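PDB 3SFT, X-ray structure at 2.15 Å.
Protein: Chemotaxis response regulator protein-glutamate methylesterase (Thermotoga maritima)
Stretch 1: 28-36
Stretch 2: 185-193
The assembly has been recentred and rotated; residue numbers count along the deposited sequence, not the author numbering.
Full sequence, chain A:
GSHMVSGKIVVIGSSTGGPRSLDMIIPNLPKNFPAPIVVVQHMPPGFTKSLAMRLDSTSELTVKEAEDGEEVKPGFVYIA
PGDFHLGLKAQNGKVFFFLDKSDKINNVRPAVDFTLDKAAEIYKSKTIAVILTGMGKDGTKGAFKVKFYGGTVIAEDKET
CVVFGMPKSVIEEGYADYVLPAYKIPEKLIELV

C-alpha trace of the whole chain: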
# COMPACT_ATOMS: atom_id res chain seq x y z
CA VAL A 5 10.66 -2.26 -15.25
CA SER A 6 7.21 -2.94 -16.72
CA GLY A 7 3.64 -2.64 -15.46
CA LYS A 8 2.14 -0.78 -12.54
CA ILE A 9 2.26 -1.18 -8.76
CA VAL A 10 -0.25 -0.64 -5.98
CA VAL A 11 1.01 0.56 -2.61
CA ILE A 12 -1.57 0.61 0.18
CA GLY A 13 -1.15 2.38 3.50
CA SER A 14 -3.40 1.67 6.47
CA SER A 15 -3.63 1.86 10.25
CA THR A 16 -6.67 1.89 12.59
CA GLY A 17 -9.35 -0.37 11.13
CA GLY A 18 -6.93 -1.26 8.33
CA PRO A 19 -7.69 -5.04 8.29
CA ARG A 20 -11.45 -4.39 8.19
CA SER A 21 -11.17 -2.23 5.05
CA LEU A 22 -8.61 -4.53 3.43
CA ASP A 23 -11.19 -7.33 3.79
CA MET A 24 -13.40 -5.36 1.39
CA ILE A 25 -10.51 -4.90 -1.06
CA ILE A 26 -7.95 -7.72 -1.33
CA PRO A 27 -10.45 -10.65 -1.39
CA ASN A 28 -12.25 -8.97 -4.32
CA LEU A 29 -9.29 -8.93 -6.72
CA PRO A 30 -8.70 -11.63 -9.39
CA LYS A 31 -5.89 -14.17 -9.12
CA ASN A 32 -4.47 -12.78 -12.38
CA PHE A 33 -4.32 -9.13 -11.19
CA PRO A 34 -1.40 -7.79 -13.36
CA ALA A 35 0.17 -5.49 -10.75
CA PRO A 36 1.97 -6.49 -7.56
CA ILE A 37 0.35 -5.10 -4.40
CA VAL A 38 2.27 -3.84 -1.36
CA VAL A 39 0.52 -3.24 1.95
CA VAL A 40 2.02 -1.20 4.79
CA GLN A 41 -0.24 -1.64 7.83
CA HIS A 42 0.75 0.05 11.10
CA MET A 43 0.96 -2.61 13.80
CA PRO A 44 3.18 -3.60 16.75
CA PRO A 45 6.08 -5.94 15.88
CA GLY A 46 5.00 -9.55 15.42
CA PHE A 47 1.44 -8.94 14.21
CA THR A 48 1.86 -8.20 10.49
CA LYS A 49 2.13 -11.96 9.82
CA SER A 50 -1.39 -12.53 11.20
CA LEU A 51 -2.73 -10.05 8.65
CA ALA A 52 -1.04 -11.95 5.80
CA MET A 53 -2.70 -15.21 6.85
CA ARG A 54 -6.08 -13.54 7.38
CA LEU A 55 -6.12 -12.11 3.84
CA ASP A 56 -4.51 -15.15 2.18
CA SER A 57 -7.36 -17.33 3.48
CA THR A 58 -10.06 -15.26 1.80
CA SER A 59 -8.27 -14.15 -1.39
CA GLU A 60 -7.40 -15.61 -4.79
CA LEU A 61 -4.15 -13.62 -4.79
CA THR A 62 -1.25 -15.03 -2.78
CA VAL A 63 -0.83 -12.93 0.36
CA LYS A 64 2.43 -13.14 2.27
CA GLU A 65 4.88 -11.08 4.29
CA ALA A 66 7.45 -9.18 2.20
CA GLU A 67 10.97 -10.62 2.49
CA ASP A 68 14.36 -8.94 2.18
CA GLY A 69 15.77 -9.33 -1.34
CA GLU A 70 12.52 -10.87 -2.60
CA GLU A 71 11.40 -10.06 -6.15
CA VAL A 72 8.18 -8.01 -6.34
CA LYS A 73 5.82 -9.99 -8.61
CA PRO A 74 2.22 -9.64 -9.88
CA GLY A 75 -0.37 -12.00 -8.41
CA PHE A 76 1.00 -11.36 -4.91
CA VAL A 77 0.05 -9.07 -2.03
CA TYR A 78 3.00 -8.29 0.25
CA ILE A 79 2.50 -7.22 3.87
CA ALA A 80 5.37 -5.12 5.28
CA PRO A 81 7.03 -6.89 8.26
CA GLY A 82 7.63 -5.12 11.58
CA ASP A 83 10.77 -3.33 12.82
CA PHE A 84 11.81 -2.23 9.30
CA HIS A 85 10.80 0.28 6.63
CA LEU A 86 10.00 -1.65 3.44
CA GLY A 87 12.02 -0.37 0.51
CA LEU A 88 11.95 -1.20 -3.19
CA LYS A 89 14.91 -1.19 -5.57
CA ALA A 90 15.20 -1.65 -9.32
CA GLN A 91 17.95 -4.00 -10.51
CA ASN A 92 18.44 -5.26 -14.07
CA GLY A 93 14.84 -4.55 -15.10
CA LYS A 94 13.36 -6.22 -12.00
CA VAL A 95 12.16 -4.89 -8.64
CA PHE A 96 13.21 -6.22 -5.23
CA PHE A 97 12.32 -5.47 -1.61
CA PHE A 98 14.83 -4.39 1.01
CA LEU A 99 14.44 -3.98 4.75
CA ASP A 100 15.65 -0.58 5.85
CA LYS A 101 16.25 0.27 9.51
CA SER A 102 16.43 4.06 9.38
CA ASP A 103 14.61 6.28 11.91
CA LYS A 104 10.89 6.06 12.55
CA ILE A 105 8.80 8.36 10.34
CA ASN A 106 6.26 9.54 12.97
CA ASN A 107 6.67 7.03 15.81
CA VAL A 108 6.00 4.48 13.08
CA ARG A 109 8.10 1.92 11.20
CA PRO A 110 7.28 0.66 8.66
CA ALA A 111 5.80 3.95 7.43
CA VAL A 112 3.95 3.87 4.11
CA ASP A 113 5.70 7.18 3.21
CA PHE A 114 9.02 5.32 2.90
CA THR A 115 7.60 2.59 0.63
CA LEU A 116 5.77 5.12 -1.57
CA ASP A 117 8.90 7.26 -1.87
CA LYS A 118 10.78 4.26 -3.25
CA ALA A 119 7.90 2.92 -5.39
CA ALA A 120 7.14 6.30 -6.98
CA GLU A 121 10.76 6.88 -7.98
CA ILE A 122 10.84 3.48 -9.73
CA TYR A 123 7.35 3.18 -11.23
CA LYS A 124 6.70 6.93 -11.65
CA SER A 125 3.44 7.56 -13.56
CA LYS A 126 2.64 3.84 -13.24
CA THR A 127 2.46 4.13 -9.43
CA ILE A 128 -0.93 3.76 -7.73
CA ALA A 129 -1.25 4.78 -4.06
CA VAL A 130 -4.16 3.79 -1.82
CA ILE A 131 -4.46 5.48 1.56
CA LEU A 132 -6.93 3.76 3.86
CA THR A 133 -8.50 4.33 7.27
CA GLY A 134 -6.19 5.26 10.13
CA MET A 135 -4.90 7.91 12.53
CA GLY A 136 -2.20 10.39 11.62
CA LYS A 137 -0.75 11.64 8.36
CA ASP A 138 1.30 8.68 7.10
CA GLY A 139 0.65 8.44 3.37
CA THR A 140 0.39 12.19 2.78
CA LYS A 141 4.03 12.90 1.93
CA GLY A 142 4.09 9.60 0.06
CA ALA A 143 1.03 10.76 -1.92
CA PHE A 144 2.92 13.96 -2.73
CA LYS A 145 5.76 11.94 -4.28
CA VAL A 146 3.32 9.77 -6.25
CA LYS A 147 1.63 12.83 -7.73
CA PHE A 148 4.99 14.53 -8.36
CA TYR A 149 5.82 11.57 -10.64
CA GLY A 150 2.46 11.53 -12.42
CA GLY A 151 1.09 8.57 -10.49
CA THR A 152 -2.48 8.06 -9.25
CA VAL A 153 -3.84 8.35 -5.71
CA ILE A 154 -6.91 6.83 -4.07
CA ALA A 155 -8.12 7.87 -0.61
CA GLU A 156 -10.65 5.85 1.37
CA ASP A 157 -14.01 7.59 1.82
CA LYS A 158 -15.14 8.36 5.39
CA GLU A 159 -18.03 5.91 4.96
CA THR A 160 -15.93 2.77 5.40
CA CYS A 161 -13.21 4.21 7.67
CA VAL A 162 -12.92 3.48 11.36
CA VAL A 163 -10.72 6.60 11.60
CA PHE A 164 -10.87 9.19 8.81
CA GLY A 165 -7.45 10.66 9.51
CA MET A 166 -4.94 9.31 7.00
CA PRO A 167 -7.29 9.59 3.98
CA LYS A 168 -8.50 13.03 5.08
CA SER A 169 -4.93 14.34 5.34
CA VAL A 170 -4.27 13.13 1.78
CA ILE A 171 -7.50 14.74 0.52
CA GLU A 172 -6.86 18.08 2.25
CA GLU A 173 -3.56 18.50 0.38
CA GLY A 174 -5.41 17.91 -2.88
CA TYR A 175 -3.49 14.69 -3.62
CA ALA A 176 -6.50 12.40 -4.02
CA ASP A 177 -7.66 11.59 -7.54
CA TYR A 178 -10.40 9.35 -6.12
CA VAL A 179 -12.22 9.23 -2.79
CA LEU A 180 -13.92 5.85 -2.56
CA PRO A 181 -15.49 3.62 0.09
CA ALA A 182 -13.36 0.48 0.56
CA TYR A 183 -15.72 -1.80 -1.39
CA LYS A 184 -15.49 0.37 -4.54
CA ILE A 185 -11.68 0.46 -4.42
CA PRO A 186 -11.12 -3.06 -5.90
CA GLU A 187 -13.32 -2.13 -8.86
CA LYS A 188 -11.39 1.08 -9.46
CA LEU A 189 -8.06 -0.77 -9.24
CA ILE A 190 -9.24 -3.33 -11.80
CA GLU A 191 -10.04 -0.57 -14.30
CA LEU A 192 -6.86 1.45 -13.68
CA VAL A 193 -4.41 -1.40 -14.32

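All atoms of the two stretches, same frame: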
# COMPACT_ATOMS: atom_id res chain seq x y z
N ASN A 28 -11.48 -9.25 -3.11
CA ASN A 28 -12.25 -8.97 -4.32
C ASN A 28 -11.42 -8.66 -5.56
O ASN A 28 -11.89 -8.00 -6.49
CB ASN A 28 -13.26 -7.86 -4.04
CG ASN A 28 -14.19 -8.19 -2.88
OD1 ASN A 28 -14.46 -7.34 -2.02
ND2 ASN A 28 -14.67 -9.43 -2.82
N LEU A 29 -10.17 -9.13 -5.58
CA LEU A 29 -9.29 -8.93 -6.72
C LEU A 29 -9.01 -10.30 -7.34
O LEU A 29 -8.83 -11.29 -6.63
CB LEU A 29 -7.99 -8.24 -6.30
CG LEU A 29 -8.14 -6.77 -5.88
CD1 LEU A 29 -6.81 -6.23 -5.39
CD2 LEU A 29 -8.65 -5.94 -7.05
N PRO A 30 -8.96 -10.37 -8.68
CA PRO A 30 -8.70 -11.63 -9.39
C PRO A 30 -7.30 -12.17 -9.18
O PRO A 30 -6.36 -11.41 -8.95
CB PRO A 30 -8.95 -11.25 -10.85
CG PRO A 30 -8.47 -9.82 -10.89
CD PRO A 30 -9.07 -9.24 -9.63
N LYS A 31 -7.17 -13.49 -9.28
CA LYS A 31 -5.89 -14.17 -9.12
C LYS A 31 -4.86 -13.65 -10.14
O LYS A 31 -3.67 -13.57 -9.84
CB LYS A 31 -6.08 -15.68 -9.29
CG LYS A 31 -4.81 -16.50 -9.12
CD LYS A 31 -5.09 -17.98 -9.32
CE LYS A 31 -3.81 -18.80 -9.16
NZ LYS A 31 -4.04 -20.26 -9.40
N ASN A 32 -5.34 -13.28 -11.32
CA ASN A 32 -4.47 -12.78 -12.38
C ASN A 32 -4.26 -11.25 -12.41
O ASN A 32 -3.92 -10.69 -13.45
CB ASN A 32 -4.97 -13.26 -13.76
CG ASN A 32 -6.30 -12.63 -14.15
OD1 ASN A 32 -6.91 -11.88 -13.39
ND2 ASN A 32 -6.76 -12.94 -15.36
N PHE A 33 -4.51 -10.58 -11.28
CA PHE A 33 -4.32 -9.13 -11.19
C PHE A 33 -2.87 -8.88 -11.62
O PHE A 33 -1.94 -9.35 -10.98
CB PHE A 33 -4.55 -8.65 -9.75
CG PHE A 33 -4.64 -7.16 -9.61
CD1 PHE A 33 -5.75 -6.47 -10.09
CD2 PHE A 33 -3.62 -6.45 -8.99
CE1 PHE A 33 -5.84 -5.09 -9.97
CE2 PHE A 33 -3.70 -5.07 -8.86
CZ PHE A 33 -4.81 -4.39 -9.35
N PRO A 34 -2.68 -8.14 -12.73
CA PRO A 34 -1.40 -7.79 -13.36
C PRO A 34 -0.39 -6.90 -12.63
O PRO A 34 0.73 -6.72 -13.12
CB PRO A 34 -1.84 -7.15 -14.67
CG PRO A 34 -3.09 -6.43 -14.27
CD PRO A 34 -3.80 -7.47 -13.43
N ALA A 35 -0.76 -6.34 -11.48
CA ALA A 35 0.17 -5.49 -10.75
C ALA A 35 0.42 -6.00 -9.35
O ALA A 35 -0.51 -6.42 -8.66
CB ALA A 35 -0.36 -4.06 -10.70
N PRO A 36 1.69 -6.01 -8.91
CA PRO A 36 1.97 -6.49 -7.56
C PRO A 36 1.37 -5.49 -6.56
O PRO A 36 1.25 -4.30 -6.87
CB PRO A 36 3.50 -6.49 -7.50
CG PRO A 36 3.88 -5.44 -8.50
CD PRO A 36 2.93 -5.68 -9.63
N ILE A 185 -13.10 0.37 -4.10
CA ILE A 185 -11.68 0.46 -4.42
C ILE A 185 -11.18 -0.67 -5.33
O ILE A 185 -10.45 -0.41 -6.29
CB ILE A 185 -10.81 0.59 -3.13
CG1 ILE A 185 -11.15 1.90 -2.42
CG2 ILE A 185 -9.32 0.52 -3.45
CD1 ILE A 185 -10.22 2.25 -1.25
N PRO A 186 -11.56 -1.94 -5.06
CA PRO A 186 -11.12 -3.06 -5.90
C PRO A 186 -11.54 -2.86 -7.36
O PRO A 186 -10.78 -3.14 -8.28
CB PRO A 186 -11.89 -4.25 -5.32
CG PRO A 186 -12.05 -3.89 -3.92
CD PRO A 186 -12.39 -2.43 -3.95
N GLU A 187 -12.76 -2.37 -7.54
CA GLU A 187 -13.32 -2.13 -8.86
C GLU A 187 -12.54 -1.05 -9.59
O GLU A 187 -12.26 -1.19 -10.78
CB GLU A 187 -14.80 -1.74 -8.75
CG GLU A 187 -15.61 -2.74 -7.91
CD GLU A 187 -17.04 -2.29 -7.59
OE1 GLU A 187 -17.83 -3.15 -7.17
OE2 GLU A 187 -17.36 -1.09 -7.75
N LYS A 188 -12.16 -0.00 -8.87
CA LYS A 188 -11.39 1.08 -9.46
C LYS A 188 -10.00 0.59 -9.84
O LYS A 188 -9.49 0.92 -10.91
CB LYS A 188 -11.30 2.26 -8.48
CG LYS A 188 -10.51 3.46 -9.00
CD LYS A 188 -11.01 3.96 -10.35
CE LYS A 188 -12.42 4.52 -10.26
NZ LYS A 188 -12.84 5.10 -11.57
N LEU A 189 -9.39 -0.23 -8.98
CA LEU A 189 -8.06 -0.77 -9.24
C LEU A 189 -8.07 -1.63 -10.50
O LEU A 189 -7.18 -1.51 -11.35
CB LEU A 189 -7.55 -1.60 -8.05
CG LEU A 189 -7.18 -0.82 -6.78
CD1 LEU A 189 -6.69 -1.77 -5.69
CD2 LEU A 189 -6.12 0.23 -7.11
N ILE A 190 -9.10 -2.46 -10.64
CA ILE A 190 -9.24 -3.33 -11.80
C ILE A 190 -9.32 -2.54 -13.11
O ILE A 190 -8.78 -2.97 -14.13
CB ILE A 190 -10.47 -4.27 -11.65
CG1 ILE A 190 -10.18 -5.32 -10.57
CG2 ILE A 190 -10.80 -4.98 -12.98
CD1 ILE A 190 -11.38 -6.13 -10.17
N GLU A 191 -9.95 -1.37 -13.08
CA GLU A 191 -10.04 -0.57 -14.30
C GLU A 191 -8.85 0.35 -14.54
O GLU A 191 -8.64 0.81 -15.67
CB GLU A 191 -11.38 0.17 -14.41
CG GLU A 191 -11.77 1.03 -13.23
CD GLU A 191 -13.14 1.67 -13.40
OE1 GLU A 191 -14.14 0.92 -13.60
OE2 GLU A 191 -13.24 2.91 -13.34
N LEU A 192 -8.04 0.59 -13.52
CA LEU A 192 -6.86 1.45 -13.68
C LEU A 192 -5.65 0.69 -14.21
O LEU A 192 -4.82 1.26 -14.91
CB LEU A 192 -6.49 2.15 -12.36
CG LEU A 192 -7.43 3.21 -11.78
CD1 LEU A 192 -6.80 3.77 -10.53
CD2 LEU A 192 -7.68 4.32 -12.79
N VAL A 193 -5.54 -0.59 -13.86
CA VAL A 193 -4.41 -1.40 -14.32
C VAL A 193 -4.65 -2.02 -15.71
O VAL A 193 -4.64 -3.26 -15.86
CB VAL A 193 -4.02 -2.49 -13.27
CG1 VAL A 193 -3.50 -1.84 -12.01
CG2 VAL A 193 -5.21 -3.38 -12.95
OXT VAL A 193 -4.85 -1.23 -16.67

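The loop 28-36 packs along one side of the C-terminal helix 185-192, and the contact is apolar: no hydrogen bond or salt bridge joins the two stretches, which together bury 388 Å². V193 (68 Å²) and F33 (55 Å²) are the most covered, followed by L29 and I190 at 48 Å² each.

V193 is the last residue of the chain. Its CA-to-CB bond points toward the loop, and with chi1 in the m well both methyls touch the F33 ring: V193 CG2 lies 3.5 Å from F33 CE1, approaching the ring obliquely, and V193 CG1 lies 3.9 Å from F33 CZ. CG2 of V193 is also 3.9 Å from CG of P34, and CG1 of V193 is 4.1 Å from CB of A35. A short branched side chain suits this place, since it reaches three neighbours without a long arm. The backbone helps to hold it there, V193 N donating to L189 O at 3.1 Å. The terminal carboxylate finds no hydrogen-bonding partner in the loop; V193 O is 3.9 Å from CG of P34.

F33 leaves its backbone sideways to the helix, but chi1 in the t well brings the end of the ring nearer. F33 CZ packs 4.1 Å from CB of L189, and F33 CE1 is 4.4 Å from CG1 of I190. The ring presents its edge to the helix backbone, with F33 CE1 4.1 Å from L189 O and 4.2 Å from I190 N near the ring plane. A flat, rigid side chain can thus touch L189, I190 and V193 while remaining buried. F33 closes a type I turn that begins at P30, with F33 N donating to P30 O at 3.1 Å; K31 and N32, at the middle of the turn, are exposed and stay clear of the helix.

L29 also starts sideways and bends its end inward, with chi1 m and chi2 t. L29 CD2 sits 4.0 Å from CB of P186, 3.7 Å from P186 O and 3.9 Å from CG1 of I190, while L29 CD1 reaches CD1 of L189 at 4.5 Å. The forked end of leucine lets one buried residue serve all three.

On the helix, P186, L189 and I190 supply the matching surface. P186, in the first turn, offers a compact apolar ring. I190 is exposed overall and its CA-to-CB bond points sideways, yet its end comes nearer, with I190 CD1 3.9 Å from CD of P30. E187 makes no contact with the loop. K188 NZ forms a salt bridge with E191 OE2 at 2.8 Å, and neither side chain reaches the loop.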